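Local coordinates for protein seryl-tRNA synthetase (Pyrococcus horikoshii, PDB 2DQ0) that probably charges tRNA(Ser), and also tRNA(Sec), with serine at the expense of ATP, working as a homodimeric class II aminoacyl-tRNA synthetase, at residues A[334-339]-A[419-424]; A[360-365]-A[414-419]. All coordinates share one frame; numbering follows the deposited sequence.

Interaction 1 (A[334-339]-A[419-424]); sequences LEIPYR and ENHQEE
His421 and Leu334 supply the one hydrogen bond between the two segments. The ring nitrogen NE2 of His421 donates to the carbonyl O of Leu334 over 3.0 Å. The N-H...O angle of 158° is fairly straight, and the acceptor lies only 9° out of the imidazole plane, so the carbonyl oxygen meets the imidazole at its edge. The carboxylate of Glu335 stands nearby, its plane almost perpendicular to the imidazole. Its OE2 remains 4.5 Å from ND1 of His421, too far for a salt bridge, although the negative charge could still favour a protonated ring.

Glu335 and His421 each follow the end of a helix. Glu335, with positive phi, closes helix 316-333 in a Schellman motif, and His421 is the first residue to leave helical geometry after helix 410-420. The contact thus joins two helix C-termini within the class II catalytic core, just where the chain turns from helix 316-333 into strand 338-342 of the large sheet.

Van der Waals contacts gather around the same imidazole. CB of Glu335 reaches its edge, in the ring plane, at 3.5 Å from CE1 of His421. CD1 of Ile336 approaches the ring obliquely, 3.6 Å from NE2 of His421, and also touches CB of Asn420.

The amide of Asn420 packs against Ile336 and Pro337. CG2 of Ile336 lies 3.6 Å from ND2 of Asn420, while the Pro337 ring meets the amide tip to tip, its CG 3.7 Å from OD1 of Asn420. The first torsion sets CG of Asn420 anti to the carbonyl carbon, and chi2 (-66°) then turns ND2 to bond the backbone oxygens of Trp361 and Ala416.

Interaction 2 (A[360-365]-A[414-419]); sequences AWMPGQ and IVAILE
Met362 fits its thioether against helix 410-420 where Val415 and Ala416 offer a shallow hollow. A bend at chi2 (-68°) turns the chain so that SD rests 3.6 Å from CA of Ala416, while the methyl CE runs on to CG2 of Val415 at 3.4 Å. Two residues earlier in the strand, CB of Ala360 faces CB of Ala416 at 4.3 Å, one small methyl against another. The axes of strand 360-362 and helix 414-419 come within 8.2 Å, their directions 50° apart. Just past the strand the Pro363 ring is the bump, its CB and CG both 3.3 Å from the backbone O of Glu419.

The side chain of Glu419 extends beyond CG into the turn after strand 354-362, whose glycine, Gly364, has no side chain to obstruct it. There OE1 of Glu419 accepts a hydrogen bond from N of Gln365 at 3.1 Å, the donor standing 40° out of the carboxylate plane. The other oxygen, OE2, is bonded by the backbone N of His162. An alanine at Glu419 would probably leave the Gln365 and His162 amides without this acceptor and open a gap beside Gly364. Since the carboxylate is buried and gripped by backbone N-H groups, its negative charge is likely to be stabilised by the amide dipoles.

Interactions 1 and 2 lie side by side, their centres about 6 Å apart, inside the class II catalytic core. Both use helix 410-420, share Glu419 and reach one mixed sheet through antiparallel neighbours, strands 338-342 and 354-362. Along the chain 334-339 comes first, then 360-365, 414-419 and 419-424, so interaction 2 is enclosed by interaction 1. A direct contact joins them: O of Pro337 lies 3.0 Å from N of Trp361, a probable hydrogen bond. The C-terminal end of helix 410-420 thus packs on the connection entering strand 338-342 and on the end of strand 354-362 with its following turn, near but not lining the seryl-adenylate analogue's site.

Interaction 1 (A[334-339]-A[419-424])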
# COMPACT_ATOMS: atom_id res chain seq x y z
N LEU A 334 15.87 -1.56 22.69
CA LEU A 334 15.73 -0.22 22.15
C LEU A 334 15.82 0.80 23.30
O LEU A 334 15.75 2.01 23.08
CB LEU A 334 14.37 -0.10 21.45
CG LEU A 334 14.35 -0.05 19.92
CD1 LEU A 334 15.64 -0.52 19.37
CD2 LEU A 334 13.19 -0.86 19.39
N GLU A 335 15.98 0.28 24.52
CA GLU A 335 16.10 1.09 25.73
C GLU A 335 14.91 2.03 25.89
O GLU A 335 15.07 3.24 26.12
CB GLU A 335 17.40 1.91 25.69
CG GLU A 335 18.68 1.10 25.48
CD GLU A 335 19.92 1.99 25.29
OE1 GLU A 335 20.86 1.59 24.56
OE2 GLU A 335 19.94 3.10 25.87
N ILE A 336 13.70 1.48 25.77
CA ILE A 336 12.50 2.28 25.91
C ILE A 336 11.69 1.86 27.13
O ILE A 336 11.10 0.78 27.16
CB ILE A 336 11.59 2.19 24.65
CG1 ILE A 336 12.36 2.63 23.40
CG2 ILE A 336 10.36 3.10 24.83
CD1 ILE A 336 12.78 4.12 23.40
N PRO A 337 11.65 2.72 28.15
CA PRO A 337 10.89 2.36 29.35
C PRO A 337 9.40 2.22 28.99
O PRO A 337 8.88 2.94 28.14
CB PRO A 337 11.22 3.48 30.34
CG PRO A 337 11.44 4.68 29.43
CD PRO A 337 12.18 4.10 28.23
N TYR A 338 8.72 1.29 29.64
CA TYR A 338 7.32 1.03 29.33
C TYR A 338 6.63 0.32 30.49
O TYR A 338 7.24 0.01 31.51
CB TYR A 338 7.25 0.13 28.09
CG TYR A 338 7.80 -1.29 28.31
CD1 TYR A 338 7.02 -2.27 28.91
CD2 TYR A 338 9.11 -1.62 27.95
CE1 TYR A 338 7.52 -3.56 29.16
CE2 TYR A 338 9.64 -2.91 28.20
CZ TYR A 338 8.83 -3.87 28.81
OH TYR A 338 9.34 -5.12 29.10
N ARG A 339 5.35 0.07 30.29
CA ARG A 339 4.55 -0.64 31.27
C ARG A 339 3.62 -1.49 30.38
O ARG A 339 3.18 -1.02 29.33
CB ARG A 339 3.76 0.36 32.13
CG ARG A 339 2.63 1.07 31.40
CD ARG A 339 1.86 2.03 32.26
NE ARG A 339 0.60 2.35 31.59
CZ ARG A 339 -0.49 2.82 32.19
NH1 ARG A 339 -1.58 3.06 31.47
NH2 ARG A 339 -0.49 3.04 33.49
N GLU A 419 11.48 10.72 21.49
CA GLU A 419 11.15 11.32 22.76
C GLU A 419 11.96 10.79 23.93
O GLU A 419 12.28 11.54 24.83
CB GLU A 419 9.64 11.23 23.02
CG GLU A 419 8.86 12.30 22.23
CD GLU A 419 7.36 12.43 22.57
OE1 GLU A 419 6.95 12.10 23.72
OE2 GLU A 419 6.59 12.91 21.69
N ASN A 420 12.35 9.52 23.89
CA ASN A 420 13.10 8.94 25.00
C ASN A 420 14.61 9.09 24.94
O ASN A 420 15.28 8.96 25.97
CB ASN A 420 12.76 7.46 25.13
CG ASN A 420 11.46 7.24 25.88
OD1 ASN A 420 11.36 7.53 27.06
ND2 ASN A 420 10.45 6.72 25.18
N HIS A 421 15.16 9.35 23.75
CA HIS A 421 16.61 9.48 23.63
C HIS A 421 17.06 10.87 23.17
O HIS A 421 18.18 11.01 22.64
CB HIS A 421 17.18 8.41 22.68
CG HIS A 421 16.92 7.00 23.11
ND1 HIS A 421 17.49 6.45 24.24
CD2 HIS A 421 16.19 6.02 22.54
CE1 HIS A 421 17.12 5.18 24.34
NE2 HIS A 421 16.34 4.89 23.33
N GLN A 422 16.21 11.87 23.37
CA GLN A 422 16.55 13.24 22.99
C GLN A 422 17.43 13.89 24.06
O GLN A 422 17.40 13.50 25.22
CB GLN A 422 15.30 14.09 22.84
CG GLN A 422 14.57 14.27 24.15
CD GLN A 422 13.34 15.13 23.98
OE1 GLN A 422 13.44 16.31 23.63
NE2 GLN A 422 12.17 14.55 24.23
N GLU A 423 18.18 14.90 23.66
CA GLU A 423 19.04 15.64 24.55
C GLU A 423 18.48 17.07 24.50
O GLU A 423 17.56 17.33 23.70
CB GLU A 423 20.49 15.57 24.05
CG GLU A 423 21.16 14.21 24.33
CD GLU A 423 22.51 14.01 23.61
OE1 GLU A 423 22.87 14.86 22.75
OE2 GLU A 423 23.20 13.00 23.89
N GLU A 424 19.00 17.97 25.33
CA GLU A 424 18.47 19.34 25.36
C GLU A 424 18.46 20.04 24.02
O GLU A 424 17.51 20.76 23.70
CB GLU A 424 19.26 20.23 26.30
CG GLU A 424 19.38 19.78 27.73
CD GLU A 424 20.06 20.84 28.59
OE1 GLU A 424 19.51 21.96 28.68
OE2 GLU A 424 21.14 20.55 29.16

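Interaction 2 (A[360-365]-A[414-419])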
# COMPACT_ATOMS: atom_id res chain seq x y z
N ALA A 360 4.56 2.69 25.93
CA ALA A 360 5.87 3.29 26.21
C ALA A 360 5.71 4.62 26.86
O ALA A 360 4.76 5.35 26.58
CB ALA A 360 6.67 3.48 24.95
N TRP A 361 6.65 4.94 27.72
CA TRP A 361 6.68 6.21 28.39
C TRP A 361 7.14 7.20 27.32
O TRP A 361 8.12 6.97 26.62
CB TRP A 361 7.68 6.19 29.56
CG TRP A 361 7.80 7.54 30.16
CD1 TRP A 361 8.88 8.37 30.14
CD2 TRP A 361 6.73 8.29 30.76
NE1 TRP A 361 8.57 9.59 30.68
CE2 TRP A 361 7.25 9.57 31.07
CE3 TRP A 361 5.40 8.00 31.06
CZ2 TRP A 361 6.47 10.57 31.68
CZ3 TRP A 361 4.62 8.99 31.66
CH2 TRP A 361 5.16 10.26 31.96
N MET A 362 6.42 8.31 27.17
CA MET A 362 6.79 9.30 26.17
C MET A 362 7.18 10.58 26.88
O MET A 362 6.34 11.44 27.18
CB MET A 362 5.62 9.53 25.20
CG MET A 362 5.15 8.26 24.46
SD MET A 362 6.38 7.60 23.25
CE MET A 362 5.35 6.45 22.33
N PRO A 363 8.47 10.73 27.18
CA PRO A 363 8.96 11.92 27.87
C PRO A 363 8.30 13.25 27.48
O PRO A 363 7.90 14.02 28.34
CB PRO A 363 10.46 11.89 27.58
CG PRO A 363 10.74 10.40 27.55
CD PRO A 363 9.58 9.85 26.76
N GLY A 364 8.20 13.52 26.18
CA GLY A 364 7.60 14.75 25.70
C GLY A 364 6.12 14.90 26.00
O GLY A 364 5.66 15.94 26.44
N GLN A 365 5.36 13.85 25.76
CA GLN A 365 3.93 13.87 26.02
C GLN A 365 3.63 13.81 27.51
O GLN A 365 2.56 14.21 27.96
CB GLN A 365 3.26 12.67 25.37
CG GLN A 365 3.00 12.79 23.88
CD GLN A 365 2.26 11.58 23.36
OE1 GLN A 365 1.32 11.10 24.00
NE2 GLN A 365 2.66 11.08 22.21
N ILE A 414 9.44 5.00 16.38
CA ILE A 414 10.22 6.17 16.05
C ILE A 414 9.88 7.29 17.03
O ILE A 414 10.77 8.00 17.48
CB ILE A 414 9.98 6.60 14.57
CG1 ILE A 414 10.73 5.65 13.63
CG2 ILE A 414 10.44 8.05 14.33
CD1 ILE A 414 10.53 5.98 12.16
N VAL A 415 8.60 7.45 17.37
CA VAL A 415 8.25 8.52 18.31
C VAL A 415 8.89 8.16 19.66
O VAL A 415 9.57 9.00 20.27
CB VAL A 415 6.69 8.75 18.51
CG1 VAL A 415 6.03 9.02 17.19
CG2 VAL A 415 6.06 7.57 19.15
N ALA A 416 8.72 6.91 20.10
CA ALA A 416 9.29 6.53 21.38
C ALA A 416 10.80 6.78 21.42
O ALA A 416 11.32 7.27 22.43
CB ALA A 416 8.98 5.07 21.70
N ILE A 417 11.50 6.48 20.32
CA ILE A 417 12.94 6.68 20.29
C ILE A 417 13.31 8.15 20.31
O ILE A 417 14.24 8.54 21.01
CB ILE A 417 13.59 5.97 19.08
CG1 ILE A 417 13.51 4.45 19.28
CG2 ILE A 417 15.05 6.43 18.88
CD1 ILE A 417 14.07 3.64 18.15
N LEU A 418 12.58 8.97 19.57
CA LEU A 418 12.88 10.40 19.53
C LEU A 418 12.61 11.05 20.89
O LEU A 418 13.42 11.84 21.39
CB LEU A 418 12.04 11.13 18.46
CG LEU A 418 12.30 10.82 16.98
CD1 LEU A 418 11.36 11.62 16.08
CD2 LEU A 418 13.74 11.17 16.67
N GLU A 419 11.48 10.72 21.49
CA GLU A 419 11.15 11.32 22.76
C GLU A 419 11.96 10.79 23.93
O GLU A 419 12.28 11.54 24.83
CB GLU A 419 9.64 11.23 23.02
CG GLU A 419 8.86 12.30 22.23
CD GLU A 419 7.36 12.43 22.57
OE1 GLU A 419 6.95 12.10 23.72
OE2 GLU A 419 6.59 12.91 21.69